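EreC (Klebsiella pneumoniae, PDB 6XCQ) probably inactivates macrolide antibiotics such as erythromycin by hydrolysing the ester of their lactone ring, thereby conferring resistance on Klebsiella pneumoniae. Local coordinates at residues E51-L56 against A80-Y85; T344-T349 against C387-S392. The protein carries 1 engineered substitution. All coordinates share one frame; numbering follows the deposited sequence.

Contact 1: E51-L56 against A80-Y85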
loop_
_atom_site.group_PDB
_atom_site.type_symbol
_atom_site.label_atom_id
_atom_site.label_comp_id
_atom_site.label_asym_id
_atom_site.label_seq_id
_atom_site.Cartn_x
_atom_site.Cartn_y
_atom_site.Cartn_z
ATOM N N GLU A 51 18.363 17.486 1.256
ATOM C CA GLU A 51 18.913 17.875 -0.044
ATOM C C GLU A 51 19.571 16.700 -0.739
ATOM O O GLU A 51 19.665 16.679 -1.971
ATOM C CB GLU A 51 19.922 19.017 0.113
ATOM N N ILE A 52 20.032 15.713 0.035
ATOM C CA ILE A 52 20.647 14.515 -0.523
ATOM C C ILE A 52 19.698 13.771 -1.460
ATOM O O ILE A 52 20.150 13.041 -2.349
ATOM C CB ILE A 52 21.136 13.632 0.650
ATOM C CG1 ILE A 52 21.803 12.351 0.183
ATOM C CG2 ILE A 52 19.994 13.288 1.578
ATOM C CD1 ILE A 52 22.173 11.452 1.354
ATOM N N LEU A 53 18.387 13.952 -1.297
ATOM C CA LEU A 53 17.397 13.269 -2.122
ATOM C C LEU A 53 17.039 14.033 -3.387
ATOM O O LEU A 53 16.367 13.467 -4.259
ATOM C CB LEU A 53 16.104 13.039 -1.330
ATOM C CG LEU A 53 16.162 12.332 0.021
ATOM C CD1 LEU A 53 14.794 12.359 0.705
ATOM C CD2 LEU A 53 16.648 10.910 -0.146
ATOM N N THR A 54 17.423 15.303 -3.501
ATOM C CA THR A 54 16.910 16.107 -4.610
ATOM C C THR A 54 17.291 15.546 -5.977
ATOM O O THR A 54 16.403 15.475 -6.843
ATOM C CB THR A 54 17.353 17.569 -4.449
ATOM O OG1 THR A 54 16.638 18.165 -3.361
ATOM C CG2 THR A 54 17.059 18.359 -5.704
ATOM N N PRO A 55 18.535 15.103 -6.231
ATOM C CA PRO A 55 18.835 14.493 -7.542
ATOM C C PRO A 55 17.972 13.292 -7.882
ATOM O O PRO A 55 17.505 13.174 -9.022
ATOM C CB PRO A 55 20.309 14.093 -7.402
ATOM C CG PRO A 55 20.848 15.033 -6.438
ATOM C CD PRO A 55 19.761 15.230 -5.422
ATOM N N LEU A 56 17.761 12.376 -6.934
ATOM C CA LEU A 56 16.987 11.191 -7.278
ATOM C C LEU A 56 15.512 11.517 -7.444
ATOM O O LEU A 56 14.810 10.808 -8.169
ATOM C CB LEU A 56 17.206 10.082 -6.235
ATOM C CG LEU A 56 16.544 10.053 -4.858
ATOM C CD1 LEU A 56 15.119 9.502 -4.932
ATOM C CD2 LEU A 56 17.381 9.201 -3.903
ATOM N N ALA A 80 5.295 11.676 7.329
ATOM C CA ALA A 80 4.743 13.024 7.274
ATOM C C ALA A 80 5.813 14.034 6.884
ATOM O O ALA A 80 5.564 14.933 6.069
ATOM C CB ALA A 80 4.113 13.393 8.616
ATOM N N SER A 81 7.020 13.891 7.439
ATOM C CA SER A 81 8.093 14.817 7.079
ATOM C C SER A 81 8.450 14.709 5.600
ATOM O O SER A 81 8.648 15.721 4.922
ATOM C CB SER A 81 9.327 14.555 7.946
ATOM O OG SER A 81 9.086 14.990 9.278
ATOM N N LEU A 82 8.567 13.489 5.084
ATOM C CA LEU A 82 8.968 13.345 3.696
ATOM C C LEU A 82 7.832 13.721 2.746
ATOM O O LEU A 82 8.091 14.142 1.618
ATOM C CB LEU A 82 9.457 11.925 3.450
ATOM C CG LEU A 82 10.888 11.761 3.971
ATOM C CD1 LEU A 82 11.289 10.306 4.093
ATOM C CD2 LEU A 82 11.835 12.505 3.044
ATOM N N ILE A 83 6.582 13.591 3.183
ATOM C CA ILE A 83 5.468 14.139 2.406
ATOM C C ILE A 83 5.623 15.654 2.284
ATOM O O ILE A 83 5.542 16.217 1.186
ATOM C CB ILE A 83 4.121 13.740 3.046
ATOM C CG1 ILE A 83 3.867 12.247 2.842
ATOM C CG2 ILE A 83 2.962 14.531 2.452
ATOM C CD1 ILE A 83 2.788 11.663 3.762
ATOM N N ARG A 84 5.919 16.330 3.403
ATOM C CA ARG A 84 6.177 17.771 3.358
ATOM C C ARG A 84 7.259 18.114 2.339
ATOM O O ARG A 84 7.098 19.030 1.527
ATOM C CB ARG A 84 6.579 18.284 4.743
ATOM C CG ARG A 84 5.412 18.654 5.638
ATOM C CD ARG A 84 5.862 19.601 6.733
ATOM N NE ARG A 84 6.146 20.918 6.176
ATOM C CZ ARG A 84 6.873 21.848 6.780
ATOM N NH1 ARG A 84 7.409 21.608 7.974
ATOM N NH2 ARG A 84 7.071 23.017 6.180
ATOM N N TYR A 85 8.373 17.379 2.363
ATOM C CA TYR A 85 9.459 17.653 1.426
ATOM C C TYR A 85 9.023 17.449 -0.023
ATOM O O TYR A 85 9.316 18.275 -0.897
ATOM C CB TYR A 85 10.654 16.762 1.760
ATOM C CG TYR A 85 11.695 16.708 0.675
ATOM C CD1 TYR A 85 12.538 17.786 0.440
ATOM C CD2 TYR A 85 11.848 15.572 -0.102
ATOM C CE1 TYR A 85 13.509 17.731 -0.542
ATOM C CE2 TYR A 85 12.805 15.506 -1.086
ATOM C CZ TYR A 85 13.636 16.587 -1.302
ATOM O OH TYR A 85 14.592 16.506 -2.286
#

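Contact 2: T344-T349 against C387-S392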
loop_
_atom_site.group_PDB
_atom_site.type_symbol
_atom_site.label_atom_id
_atom_site.label_comp_id
_atom_site.label_asym_id
_atom_site.label_seq_id
_atom_site.Cartn_x
_atom_site.Cartn_y
_atom_site.Cartn_z
ATOM N N THR A 344 13.861 1.971 7.780
ATOM C CA THR A 344 14.198 0.941 8.752
ATOM C C THR A 344 14.539 1.617 10.086
ATOM O O THR A 344 14.313 2.814 10.266
ATOM C CB THR A 344 15.310 0.027 8.221
ATOM O OG1 THR A 344 15.436 -1.100 9.100
ATOM C CG2 THR A 344 16.641 0.773 8.111
ATOM N N HIS A 345 15.052 0.843 11.044
ATOM C CA HIS A 345 15.203 1.374 12.397
ATOM C C HIS A 345 16.253 0.587 13.160
ATOM O O HIS A 345 16.597 -0.545 12.805
ATOM C CB HIS A 345 13.874 1.326 13.169
ATOM C CG HIS A 345 13.446 -0.067 13.500
ATOM N ND1 HIS A 345 13.797 -0.696 14.680
ATOM C CD2 HIS A 345 12.732 -0.973 12.785
ATOM C CE1 HIS A 345 13.302 -1.922 14.685
ATOM N NE2 HIS A 345 12.655 -2.119 13.543
ATOM N N LEU A 346 16.721 1.192 14.255
ATOM C CA LEU A 346 17.748 0.610 15.111
ATOM C C LEU A 346 17.203 0.126 16.452
ATOM O O LEU A 346 17.991 -0.184 17.354
ATOM C CB LEU A 346 18.879 1.623 15.348
ATOM C CG LEU A 346 19.560 2.222 14.123
ATOM C CD1 LEU A 346 20.751 3.074 14.548
ATOM C CD2 LEU A 346 20.022 1.130 13.157
ATOM N N GLY A 347 15.884 0.025 16.601
ATOM C CA GLY A 347 15.314 -0.385 17.870
ATOM C C GLY A 347 15.518 -1.861 18.152
ATOM O O GLY A 347 15.750 -2.674 17.259
ATOM N N SER A 348 15.431 -2.220 19.439
ATOM C CA SER A 348 15.612 -3.614 19.818
ATOM C C SER A 348 14.335 -4.417 19.639
ATOM O O SER A 348 14.396 -5.644 19.539
ATOM C CB SER A 348 16.090 -3.726 21.274
ATOM O OG SER A 348 15.105 -3.214 22.154
ATOM N N THR A 349 13.189 -3.749 19.573
ATOM C CA THR A 349 11.906 -4.400 19.387
ATOM C C THR A 349 11.167 -3.736 18.234
ATOM O O THR A 349 11.520 -2.643 17.777
ATOM C CB THR A 349 11.053 -4.330 20.661
ATOM O OG1 THR A 349 10.758 -2.959 20.948
ATOM C CG2 THR A 349 11.791 -4.939 21.865
ATOM N N CYS A 387 26.263 7.203 10.019
ATOM C CA CYS A 387 25.596 8.278 10.734
ATOM C C CYS A 387 25.749 8.201 12.243
ATOM O O CYS A 387 25.541 9.214 12.911
ATOM C CB CYS A 387 24.103 8.257 10.403
ATOM S SG CYS A 387 23.660 9.024 8.847
ATOM N N GLY A 388 26.081 7.026 12.795
ATOM C CA GLY A 388 25.965 6.793 14.220
ATOM C C GLY A 388 24.536 6.432 14.611
ATOM O O GLY A 388 23.657 6.203 13.771
ATOM N N THR A 389 24.304 6.385 15.923
ATOM C CA THR A 389 23.019 5.960 16.470
ATOM C C THR A 389 22.280 7.088 17.168
ATOM O O THR A 389 21.269 6.836 17.823
ATOM C CB THR A 389 23.209 4.807 17.460
ATOM O OG1 THR A 389 23.947 5.279 18.606
ATOM C CG2 THR A 389 23.937 3.638 16.796
ATOM N N GLU A 390 22.767 8.321 17.064
ATOM C CA GLU A 390 22.212 9.404 17.872
ATOM C C GLU A 390 20.824 9.815 17.386
ATOM O O GLU A 390 19.831 9.680 18.116
ATOM C CB GLU A 390 23.180 10.585 17.855
ATOM C CG GLU A 390 22.652 11.851 18.449
ATOM C CD GLU A 390 23.713 12.541 19.247
ATOM O OE1 GLU A 390 23.652 12.456 20.486
ATOM O OE2 GLU A 390 24.626 13.126 18.636
ATOM N N ASP A 391 20.732 10.335 16.162
ATOM C CA ASP A 391 19.438 10.721 15.594
ATOM C C ASP A 391 19.125 9.847 14.375
ATOM O O ASP A 391 19.698 8.762 14.242
ATOM C CB ASP A 391 19.439 12.212 15.223
ATOM C CG ASP A 391 19.331 13.129 16.443
ATOM O OD1 ASP A 391 18.510 12.858 17.345
ATOM O OD2 ASP A 391 20.060 14.141 16.486
ATOM N N SER A 392 18.241 10.298 13.472
ATOM C CA SER A 392 17.933 9.520 12.280
ATOM C C SER A 392 18.933 9.779 11.163
ATOM O O SER A 392 19.719 10.723 11.194
ATOM C CB SER A 392 16.532 9.826 11.748
ATOM O OG SER A 392 15.565 9.675 12.756
#

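Contact 1: E51-L56 against A80-Y85
Y85 OH has two hydrogen-bond partners: T54 OG1 at 2.8 Å, either of the two hydroxyls being a possible donor, and H90 NE2 farther along its own helix. The threonine oxygen comes in at the edge of the phenol ring, in its plane. Two torsions bring the hydroxyls together. The tyrosine has CG opposite the backbone N (chi1 166°), which sends the ring out from helix 73-90 toward residues 51-56, while T54 turns OG1 to the side of its backbone N and away from the carbonyl carbon.

Next to this polar end, L53 crosses the tyrosine at a slant, its CB 4.1 Å from Y85 CE2. L53 CD1 reaches on to CD2 of L82, about one turn before Y85 on the same helix, at 3.8 Å, the two leucines crossing at about a right angle. L53 also packs on L394 and A423, and L82 on V425. Residues 51-56 and helix 73-90 thus meet beside the sheet, the first touching strands 392-396 and 423-427, the second strand 423-427, as is characteristic of helices packed against one face of the central sheet of an alpha/beta fold.

Contact 2: T344-T349 against C387-S392
L346 CD1 does nearly all the touching here, resting 3.9 Å from T389 CG2 with T389 CA just behind at 4.1 Å. The leucine follows the last residue of strand 338-345 and directs its CB at the opposite loop. Its CG lies beside the backbone N (chi1 -55°), and the extended second torsion carries CD1 out to the threonine.

T389 meets it at about a right angle. With chi1 at 66°, OG1 sits between the backbone N and the carbonyl carbon, and CG2 is the branch that faces the leucine. G388 O comes in more loosely, 4.3 Å from L346 CD1. G388 leaves the end of helix 379-387 with positive phi, a conformation suited to glycine, since a CB would press on the carbonyl of C387. I384 of that helix touches both L346 and T389, completing a small apolar patch.

Just past the leucine, the backbone N-H of G347 donates to H345 ND1, two residues earlier, at 2.9 Å, close to the imidazole plane though rather bent at 139°. No hydrogen bond or charge pair joins the two segments, so their direct contact rests on loose van der Waals packing, chiefly between methyl groups, with little to fix its direction; each segment is probably held mainly by its other ties, the disulfide C387-C393 closing one loop and backbone bonds such as L346 with V427 holding the other.

How the contacts relate
Contact 1 is buried and contact 2 lies at the surface, their centres about 19 Å apart and their nearest atoms about 8 Å. The two share no helix, yet both border the same part of the central sheet: strand 423-427 packs against side chains of each, and strand 392-396, touched by side chains of 51-56 in contact 1, starts at the end of the loop in contact 2. The chemistry follows the place. Contact 1 combines a hydroxyl-hydroxyl hydrogen bond with packing of leucines and an aromatic ring, burying 175 Å², whereas contact 2 brings together mainly methyl groups over 76 Å² with no polar bond across it.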